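MsStt7d protein (Micromonas, PDB 4IX3) probably transfers phosphate from magnesium-bound ATP to proteins, this chain being the catalytic domain of a homolog of the state transition kinase Stt7. Local coordinates at residues 48-53 and 186-191; 64-69 and 109-114; 70-75 and 162-167. All coordinates share one frame; numbering follows the deposited sequence.

Contact 1 of 3, residues 48-53 and 186-191; sequences VLKNAK and LIDLGA. With MG (magnesium ion), chain E.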
loop_
_atom_site.group_PDB
_atom_site.type_symbol
_atom_site.label_atom_id
_atom_site.label_comp_id
_atom_site.label_asym_id
_atom_site.label_seq_id
_atom_site.Cartn_x
_atom_site.Cartn_y
_atom_site.Cartn_z
ATOM N N VAL B 48 -13.048 5.361 -13.905
ATOM C CA VAL B 48 -11.899 4.966 -13.084
ATOM C C VAL B 48 -12.230 3.563 -12.579
ATOM O O VAL B 48 -13.373 3.253 -12.289
ATOM C CB VAL B 48 -11.708 5.989 -11.953
ATOM C CG1 VAL B 48 -10.793 5.460 -10.879
ATOM C CG2 VAL B 48 -11.130 7.270 -12.520
ATOM N N LEU B 49 -11.211 2.715 -12.501
ATOM C CA LEU B 49 -11.354 1.278 -12.261
ATOM C C LEU B 49 -10.381 0.897 -11.148
ATOM O O LEU B 49 -9.237 1.337 -11.172
ATOM C CB LEU B 49 -10.926 0.506 -13.524
ATOM C CG LEU B 49 -11.908 0.653 -14.700
ATOM C CD1 LEU B 49 -11.174 0.432 -16.011
ATOM C CD2 LEU B 49 -13.083 -0.276 -14.457
ATOM N N LYS B 50 -10.825 0.089 -10.211
ATOM C CA LYS B 50 -9.926 -0.343 -9.121
ATOM C C LYS B 50 -9.985 -1.841 -8.964
ATOM O O LYS B 50 -11.086 -2.413 -8.930
ATOM C CB LYS B 50 -10.355 0.279 -7.770
ATOM C CG LYS B 50 -9.369 -0.030 -6.628
ATOM C CD LYS B 50 -9.717 0.758 -5.356
ATOM C CE LYS B 50 -8.709 0.458 -4.284
ATOM N NZ LYS B 50 -9.052 1.219 -3.014
ATOM N N ASN B 51 -8.807 -2.457 -8.762
ATOM C CA ASN B 51 -8.784 -3.858 -8.340
ATOM C C ASN B 51 -7.904 -3.993 -7.084
ATOM O O ASN B 51 -7.340 -2.991 -6.609
ATOM C CB ASN B 51 -8.330 -4.803 -9.464
ATOM C CG ASN B 51 -6.840 -4.687 -9.777
ATOM O OD1 ASN B 51 -6.163 -3.723 -9.363
ATOM N ND2 ASN B 51 -6.324 -5.673 -10.533
ATOM N N ALA B 52 -7.859 -5.184 -6.500
ATOM C CA ALA B 52 -7.037 -5.439 -5.310
ATOM C C ALA B 52 -5.581 -5.638 -5.737
ATOM O O ALA B 52 -5.293 -6.155 -6.828
ATOM C CB ALA B 52 -7.560 -6.668 -4.572
ATOM N N LYS B 53 -4.644 -5.274 -4.863
ATOM C CA LYS B 53 -3.226 -5.674 -5.024
ATOM C C LYS B 53 -3.099 -7.149 -4.678
ATOM O O LYS B 53 -3.553 -7.569 -3.604
ATOM C CB LYS B 53 -2.343 -4.823 -4.089
ATOM C CG LYS B 53 -2.218 -3.393 -4.641
ATOM C CD LYS B 53 -1.382 -2.517 -3.704
ATOM C CE LYS B 53 0.098 -2.787 -3.822
ATOM N NZ LYS B 53 0.732 -1.681 -3.053
ATOM N N LEU B 186 -15.853 13.870 -3.091
ATOM C CA LEU B 186 -14.857 12.961 -2.464
ATOM C C LEU B 186 -14.616 11.760 -3.372
ATOM O O LEU B 186 -15.546 11.267 -4.012
ATOM C CB LEU B 186 -15.361 12.497 -1.108
ATOM C CG LEU B 186 -15.233 13.615 -0.033
ATOM C CD1 LEU B 186 -16.225 13.385 1.084
ATOM C CD2 LEU B 186 -13.841 13.681 0.558
ATOM N N ILE B 187 -13.405 11.234 -3.340
ATOM C CA ILE B 187 -13.165 9.897 -3.836
ATOM C C ILE B 187 -12.632 9.055 -2.679
ATOM O O ILE B 187 -12.294 9.571 -1.598
ATOM C CB ILE B 187 -12.162 9.848 -4.984
ATOM C CG1 ILE B 187 -10.806 10.438 -4.582
ATOM C CG2 ILE B 187 -12.733 10.582 -6.204
ATOM C CD1 ILE B 187 -9.658 9.949 -5.470
ATOM N N ASP B 188 -12.514 7.743 -2.934
ATOM C CA ASP B 188 -11.702 6.829 -2.135
ATOM C C ASP B 188 -12.344 6.508 -0.778
ATOM O O ASP B 188 -11.933 7.030 0.289
ATOM C CB ASP B 188 -10.265 7.326 -1.970
ATOM C CG ASP B 188 -9.476 6.389 -1.080
ATOM O OD1 ASP B 188 -9.818 5.166 -1.023
ATOM O OD2 ASP B 188 -8.555 6.926 -0.353
ATOM N N LEU B 189 -13.337 5.619 -0.808
ATOM C CA LEU B 189 -13.936 5.085 0.383
ATOM C C LEU B 189 -13.223 3.790 0.813
ATOM O O LEU B 189 -13.751 3.003 1.607
ATOM C CB LEU B 189 -15.430 4.806 0.145
ATOM C CG LEU B 189 -16.277 6.057 -0.061
ATOM C CD1 LEU B 189 -17.566 5.752 -0.799
ATOM C CD2 LEU B 189 -16.507 6.874 1.204
ATOM N N GLY B 190 -11.951 3.653 0.427
ATOM C CA GLY B 190 -11.213 2.414 0.739
ATOM C C GLY B 190 -10.924 2.190 2.217
ATOM O O GLY B 190 -10.748 1.066 2.674
ATOM N N ALA B 191 -10.895 3.265 3.005
ATOM C CA ALA B 191 -10.735 3.140 4.449
ATOM C C ALA B 191 -11.994 3.497 5.220
ATOM O O ALA B 191 -11.999 3.546 6.443
ATOM C CB ALA B 191 -9.588 4.013 4.946
HETATM MG MG MG E . -6.998 6.274 0.843
HETATM O O HOH W 1 -10.316 3.694 -3.349
HETATM O O HOH W 2 -8.345 5.453 2.184
HETATM O O HOH W 3 -7.208 4.480 -0.299
HETATM O O HOH W 4 -5.756 6.959 -0.581
HETATM O O HOH W 5 -5.486 5.487 1.891
#

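Contact 2 of 3, residues 64-69 and 109-114; sequences ECEMDV and LMWANE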
loop_
_atom_site.group_PDB
_atom_site.type_symbol
_atom_site.label_atom_id
_atom_site.label_comp_id
_atom_site.label_asym_id
_atom_site.label_seq_id
_atom_site.Cartn_x
_atom_site.Cartn_y
_atom_site.Cartn_z
ATOM N N GLU B 64 -13.827 -5.636 -1.050
ATOM C CA GLU B 64 -15.233 -5.969 -0.860
ATOM C C GLU B 64 -15.914 -5.000 0.091
ATOM O O GLU B 64 -17.067 -4.617 -0.135
ATOM C CB GLU B 64 -15.378 -7.393 -0.358
ATOM C CG GLU B 64 -15.202 -8.405 -1.486
ATOM C CD GLU B 64 -15.139 -9.838 -1.003
ATOM O OE1 GLU B 64 -14.899 -10.078 0.189
ATOM O OE2 GLU B 64 -15.149 -10.712 -1.891
ATOM N N CYS B 65 -15.226 -4.610 1.158
ATOM C CA CYS B 65 -15.792 -3.611 2.048
ATOM C C CYS B 65 -15.960 -2.271 1.326
ATOM O O CYS B 65 -17.015 -1.594 1.478
ATOM C CB CYS B 65 -14.915 -3.461 3.276
ATOM S SG CYS B 65 -15.782 -2.623 4.601
ATOM N N GLU B 66 -14.945 -1.823 0.608
ATOM C CA GLU B 66 -15.055 -0.602 -0.173
ATOM C C GLU B 66 -16.249 -0.683 -1.122
ATOM O O GLU B 66 -17.009 0.288 -1.301
ATOM C CB GLU B 66 -13.773 -0.360 -0.956
ATOM C CG GLU B 66 -13.858 0.884 -1.813
ATOM C CD GLU B 66 -12.524 1.290 -2.404
ATOM O OE1 GLU B 66 -11.537 0.545 -2.160
ATOM O OE2 GLU B 66 -12.480 2.293 -3.149
ATOM N N MET B 67 -16.467 -1.845 -1.725
ATOM C CA MET B 67 -17.623 -2.042 -2.593
ATOM C C MET B 67 -18.921 -1.864 -1.820
ATOM O O MET B 67 -19.792 -1.102 -2.304
ATOM C CB MET B 67 -17.536 -3.449 -3.192
ATOM C CG MET B 67 -18.728 -3.722 -4.099
ATOM S SD MET B 67 -18.548 -5.289 -5.047
ATOM C CE MET B 67 -18.690 -6.477 -3.727
ATOM N N ASP B 68 -19.052 -2.545 -0.685
ATOM C CA ASP B 68 -20.271 -2.470 0.114
ATOM C C ASP B 68 -20.550 -0.990 0.508
ATOM O O ASP B 68 -21.716 -0.505 0.453
ATOM C CB ASP B 68 -20.148 -3.279 1.410
ATOM C CG ASP B 68 -20.064 -4.788 1.188
ATOM O OD1 ASP B 68 -20.490 -5.266 0.121
ATOM O OD2 ASP B 68 -19.629 -5.501 2.145
ATOM N N VAL B 69 -19.525 -0.292 0.999
ATOM C CA VAL B 69 -19.720 1.108 1.448
ATOM C C VAL B 69 -20.089 1.947 0.228
ATOM O O VAL B 69 -20.943 2.849 0.345
ATOM C CB VAL B 69 -18.468 1.650 2.194
ATOM C CG1 VAL B 69 -18.610 3.149 2.469
ATOM C CG2 VAL B 69 -18.216 0.853 3.467
ATOM N N LEU B 109 -13.932 -2.612 -9.273
ATOM C CA LEU B 109 -14.961 -1.574 -9.051
ATOM C C LEU B 109 -14.796 -0.512 -10.110
ATOM O O LEU B 109 -13.687 -0.226 -10.590
ATOM C CB LEU B 109 -14.765 -0.976 -7.656
ATOM C CG LEU B 109 -14.745 -1.981 -6.521
ATOM C CD1 LEU B 109 -14.676 -1.239 -5.185
ATOM C CD2 LEU B 109 -15.973 -2.904 -6.568
ATOM N N MET B 110 -15.901 0.182 -10.435
ATOM C CA MET B 110 -15.884 1.220 -11.450
ATOM C C MET B 110 -16.668 2.451 -10.980
ATOM O O MET B 110 -17.736 2.316 -10.371
ATOM C CB MET B 110 -16.480 0.682 -12.760
ATOM C CG MET B 110 -16.301 1.622 -13.952
ATOM S SD MET B 110 -16.699 0.849 -15.536
ATOM C CE MET B 110 -18.491 0.889 -15.475
ATOM N N TRP B 111 -16.073 3.605 -11.266
ATOM C CA TRP B 111 -16.716 4.901 -11.014
ATOM C C TRP B 111 -16.667 5.758 -12.253
ATOM O O TRP B 111 -15.768 5.612 -13.096
ATOM C CB TRP B 111 -16.007 5.669 -9.894
ATOM C CG TRP B 111 -16.002 4.963 -8.581
ATOM C CD1 TRP B 111 -16.806 5.140 -7.494
ATOM C CD2 TRP B 111 -15.014 3.962 -8.176
ATOM N NE1 TRP B 111 -16.393 4.340 -6.444
ATOM C CE2 TRP B 111 -15.335 3.579 -6.829
ATOM C CE3 TRP B 111 -13.912 3.369 -8.814
ATOM C CZ2 TRP B 111 -14.528 2.696 -6.116
ATOM C CZ3 TRP B 111 -13.100 2.521 -8.077
ATOM C CH2 TRP B 111 -13.413 2.190 -6.763
ATOM N N ALA B 112 -17.532 6.795 -12.300
ATOM C CA ALA B 112 -17.317 7.838 -13.283
ATOM C C ALA B 112 -16.004 8.563 -12.961
ATOM O O ALA B 112 -15.672 8.758 -11.778
ATOM C CB ALA B 112 -18.419 8.877 -13.188
ATOM N N ASN B 113 -15.299 8.991 -14.007
ATOM C CA ASN B 113 -14.165 9.892 -13.861
ATOM C C ASN B 113 -14.755 11.303 -13.687
ATOM O O ASN B 113 -15.277 11.890 -14.651
ATOM C CB ASN B 113 -13.250 9.809 -15.086
ATOM C CG ASN B 113 -12.015 10.659 -14.933
ATOM O OD1 ASN B 113 -12.013 11.597 -14.133
ATOM N ND2 ASN B 113 -10.958 10.348 -15.668
ATOM N N GLU B 114 -14.711 11.828 -12.462
ATOM C CA GLU B 114 -15.341 13.108 -12.142
ATOM C C GLU B 114 -14.462 14.286 -12.584
ATOM O O GLU B 114 -14.912 15.443 -12.527
ATOM C CB GLU B 114 -15.615 13.185 -10.648
ATOM C CG GLU B 114 -16.594 12.108 -10.196
ATOM C CD GLU B 114 -18.032 12.357 -10.612
ATOM O OE1 GLU B 114 -18.389 13.511 -10.964
ATOM O OE2 GLU B 114 -18.841 11.457 -10.339
#

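Contact 3 of 3, residues 70-75 and 162-167; sequences NYHVHA and CGVVHR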
loop_
_atom_site.group_PDB
_atom_site.type_symbol
_atom_site.label_atom_id
_atom_site.label_comp_id
_atom_site.label_asym_id
_atom_site.label_seq_id
_atom_site.Cartn_x
_atom_site.Cartn_y
_atom_site.Cartn_z
ATOM N N ASN B 70 -19.509 1.712 -0.952
ATOM C CA ASN B 70 -19.922 2.451 -2.155
ATOM C C ASN B 70 -21.369 2.191 -2.526
ATOM O O ASN B 70 -22.059 3.128 -2.889
ATOM C CB ASN B 70 -19.034 2.129 -3.350
ATOM C CG ASN B 70 -17.849 3.071 -3.448
ATOM O OD1 ASN B 70 -17.971 4.152 -4.022
ATOM N ND2 ASN B 70 -16.704 2.670 -2.895
ATOM N N TYR B 71 -21.859 0.974 -2.351
ATOM C CA TYR B 71 -23.285 0.748 -2.609
ATOM C C TYR B 71 -24.110 1.520 -1.595
ATOM O O TYR B 71 -25.151 2.092 -1.935
ATOM C CB TYR B 71 -23.629 -0.749 -2.550
ATOM C CG TYR B 71 -23.316 -1.483 -3.834
ATOM C CD1 TYR B 71 -24.133 -1.332 -4.953
ATOM C CD2 TYR B 71 -22.276 -2.400 -3.914
ATOM C CE1 TYR B 71 -23.921 -2.022 -6.152
ATOM C CE2 TYR B 71 -22.070 -3.129 -5.088
ATOM C CZ TYR B 71 -22.848 -2.917 -6.209
ATOM O OH TYR B 71 -22.605 -3.619 -7.369
ATOM N N HIS B 72 -23.698 1.521 -0.329
ATOM C CA HIS B 72 -24.429 2.279 0.700
ATOM C C HIS B 72 -24.491 3.761 0.364
ATOM O O HIS B 72 -25.552 4.392 0.533
ATOM C CB HIS B 72 -23.785 2.055 2.071
ATOM C CG HIS B 72 -24.565 2.621 3.215
ATOM N ND1 HIS B 72 -25.703 2.051 3.681
ATOM C CD2 HIS B 72 -24.314 3.741 3.998
ATOM C CE1 HIS B 72 -26.158 2.789 4.710
ATOM N NE2 HIS B 72 -25.289 3.809 4.920
ATOM N N VAL B 73 -23.349 4.323 -0.008
ATOM C CA VAL B 73 -23.272 5.760 -0.351
ATOM C C VAL B 73 -24.071 6.092 -1.607
ATOM O O VAL B 73 -24.730 7.142 -1.679
ATOM C CB VAL B 73 -21.807 6.213 -0.494
ATOM C CG1 VAL B 73 -21.696 7.622 -1.085
ATOM C CG2 VAL B 73 -21.165 6.178 0.886
ATOM N N HIS B 74 -24.061 5.194 -2.582
ATOM C CA HIS B 74 -24.833 5.410 -3.785
ATOM C C HIS B 74 -26.335 5.445 -3.448
ATOM O O HIS B 74 -27.084 6.266 -3.997
ATOM C CB HIS B 74 -24.572 4.281 -4.770
ATOM C CG HIS B 74 -25.364 4.436 -6.033
ATOM N ND1 HIS B 74 -24.910 5.125 -7.094
ATOM C CD2 HIS B 74 -26.646 3.997 -6.352
ATOM C CE1 HIS B 74 -25.825 5.075 -8.079
ATOM N NE2 HIS B 74 -26.884 4.379 -7.626
ATOM N N ALA B 75 -26.790 4.611 -2.510
ATOM C CA ALA B 75 -28.184 4.582 -2.118
ATOM C C ALA B 75 -28.584 5.764 -1.257
ATOM O O ALA B 75 -29.750 6.166 -1.346
ATOM C CB ALA B 75 -28.493 3.275 -1.403
ATOM N N CYS B 162 -25.714 8.994 7.404
ATOM C CA CYS B 162 -26.026 7.619 7.042
ATOM C C CYS B 162 -24.998 6.637 7.560
ATOM O O CYS B 162 -24.957 5.475 7.124
ATOM C CB CYS B 162 -26.285 7.463 5.550
ATOM S SG CYS B 162 -24.817 7.572 4.509
ATOM N N GLY B 163 -24.226 7.065 8.558
ATOM C CA GLY B 163 -23.343 6.179 9.304
ATOM C C GLY B 163 -21.943 5.987 8.741
ATOM O O GLY B 163 -21.198 5.182 9.275
ATOM N N VAL B 164 -21.573 6.684 7.688
ATOM C CA VAL B 164 -20.276 6.508 7.063
ATOM C C VAL B 164 -19.272 7.529 7.545
ATOM O O VAL B 164 -19.578 8.740 7.510
ATOM C CB VAL B 164 -20.430 6.573 5.526
ATOM C CG1 VAL B 164 -19.065 6.476 4.831
ATOM C CG2 VAL B 164 -21.371 5.442 5.059
ATOM N N VAL B 165 -18.114 7.056 7.980
ATOM C CA VAL B 165 -16.963 7.915 8.249
ATOM C C VAL B 165 -15.933 7.668 7.163
ATOM O O VAL B 165 -15.577 6.495 6.930
ATOM C CB VAL B 165 -16.396 7.703 9.665
ATOM C CG1 VAL B 165 -15.139 8.528 9.920
ATOM C CG2 VAL B 165 -17.487 8.002 10.674
ATOM N N HIS B 166 -15.493 8.713 6.481
ATOM C CA HIS B 166 -14.705 8.520 5.253
ATOM C C HIS B 166 -13.292 8.044 5.628
ATOM O O HIS B 166 -12.748 7.131 4.982
ATOM C CB HIS B 166 -14.691 9.861 4.482
ATOM C CG HIS B 166 -13.857 9.818 3.260
ATOM N ND1 HIS B 166 -14.322 9.790 1.974
ATOM C CD2 HIS B 166 -12.482 9.773 3.188
ATOM C CE1 HIS B 166 -13.267 9.735 1.123
ATOM N NE2 HIS B 166 -12.143 9.756 1.892
ATOM N N ARG B 167 -12.700 8.678 6.634
ATOM C CA ARG B 167 -11.403 8.259 7.153
ATOM C C ARG B 167 -10.191 8.795 6.386
ATOM O O ARG B 167 -9.087 8.826 6.929
ATOM C CB ARG B 167 -11.333 6.730 7.228
ATOM C CG ARG B 167 -10.943 6.194 8.597
ATOM C CD ARG B 167 -10.095 4.939 8.476
ATOM N NE ARG B 167 -10.553 3.882 9.373
ATOM C CZ ARG B 167 -9.964 3.572 10.525
ATOM N NH1 ARG B 167 -8.890 4.239 10.923
ATOM N NH2 ARG B 167 -10.450 2.595 11.277
#

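Contact 1 of 3, residues 48-53 and 186-191
Lys50 and Asp188 face each other across the nucleotide cleft without forming a salt bridge: Lys50 NZ stops 4.5 Å from Asp188 OD1, and water 1 spans the interval. That water accepts from Lys50 NZ at 2.8 Å and donates to Asp188 OD1, also at 2.8 Å. All four torsions of the lysine lie close to 180°, which carries the ammonium group straight out from strand 45-52 toward the loop 186-191. The two carboxylate oxygens of Asp188 divide the work. OD2 binds the magnesium ion at 2.1 Å; waters 2, 3, 4 and 5 and Asp168 OD2 complete its six ligands. OD1 also accepts from Gly190 N at 3.0 Å, the donor standing 45° out of the carboxylate plane, and this bond to the amide two residues on closes an Asx turn. With CG anti to the backbone N (chi1 177°), the carboxylate reaches forward to the metal while the turn restrains its rotation. Gly190 suits this bend, since a beta carbon there would lie 2.9 Å from Asp188 OD1.

Farther out, Lys50 NZ has its direct anionic partner in Glu66 of helix 59-76, and its strand is bonded on both edges, Lys50 to Leu109 and Leu49 to Phe37. Asn173 adds a weak hydrogen bond to Asp188 OD2.

These are the signature residues of a protein kinase: the ATP-site lysine of the third strand, the helix glutamate paired with it, and the aspartate of a DLG sequence in place of the usual DFG. The intact lysine-glutamate pair, together with an aspartate turned into the cleft and holding magnesium, is consistent with an active-like arrangement, although no nucleotide is bound to this chain.

Contact 2 of 3, residues 64-69 and 109-114
Glu66 leaves helix 59-76 toward strand 106-112 and passes both Leu109 and Trp111 on its way. From CB the chain sets out with CG pointing opposite to the backbone N (chi1 178°) and stays extended. CG lies 4.1 Å from Leu109 CD1, so the aliphatic part of the glutamate rests against that methyl. At the end of the side chain OE2 comes to 3.6 Å from Trp111 CZ2 and 3.7 Å from Trp111 CH2, meeting the benzo part of the indole obliquely, with carboxylate and ring planes 37° apart. The other oxygen, OE1, is taken by Lys50, while Asn70 accepts the indole N-H of Trp111 through OD1.

The second methyl of Leu109 turns to Met67: CD2 is 3.8 Å from Met67 CB, and CG and SD of the methionine continue past it, the two side chains crossing at about a right angle.

The axes of residues 64-69 of the helix and 109-112 of the strand approach to 10.2 Å, their N-to-C directions 42° apart. The strand runs between strands 45-52 and 84-90 of the N-lobe sheet, and Cys87 of the latter touches both Met67 and Leu109.

Contact 3 of 3, residues 70-75 and 162-167
His72 and Cys162 are joined by the one hydrogen bond between these segments, His72 NE2 donating to Cys162 O at 2.8 Å. The bond is fairly straight, with an angle of 160° at the hydrogen, and the oxygen sits at the ring edge, close to the imidazole plane. Seen from the acceptor, the donor is tilted 18° from the carbonyl plane. A chi1 of -172° swings the ring out from helix 59-76 to the turn, and since a carbonyl oxygen can only accept, NE2 must carry a proton.

The acceptor belongs to a helix end. Helix 141-161 finishes in a Schellman motif whose C-prime residue is Gly163, with positive phi; at those backbone angles a side chain would be jammed against the carbonyl O of Cys162. Beyond it the chain enters strand 164-165, which pairs with strand 193-194 and leads into His166 and Arg167 of the kinase HRD motif, whose backbone amides are bonded to Asp249. Here the C-terminal half of the kinase C-helix, an N-lobe element, meets the C-lobe just ahead of the catalytic loop.

The apolar contacts centre on Val164 CG2. It meets the histidine ring edge at His72 CD2, 3.6 Å away, the histidine and valine side chains running alongside one another in opposing senses, and it lies 4.2 Å from Val73 CG2. Losing the imidazole to an alanine here would probably leave Cys162 O without this donor and open a gap beside Val164 CG2. Leu194 of the paired strand packs against both His72 and Val164, and Val69, one helical turn before Val73, also touches Val164.

How the contacts relate
From the N terminus, strand 45-52 supplies the first half of contact 1, and helix 59-76 then gives residues 64-69 to contact 2 and 70-75 to contact 3. Contact 2 closes the shortest loop when the chain returns in strand 106-112, the neighbour of strand 45-52 in the N-lobe sheet. Contact 3 closes at 162-167 in the C-lobe; its loop crosses that of contact 2, their segments alternating. Contact 1 closes last, at 186-191, and its loop encloses both others. Val48 N meets Trp111 O between contacts 1 and 2, and Leu189 packs on Asn70, so helix 59-76 joins the N-lobe sheet to the magnesium-binding loop and to the C-lobe turn before the catalytic loop.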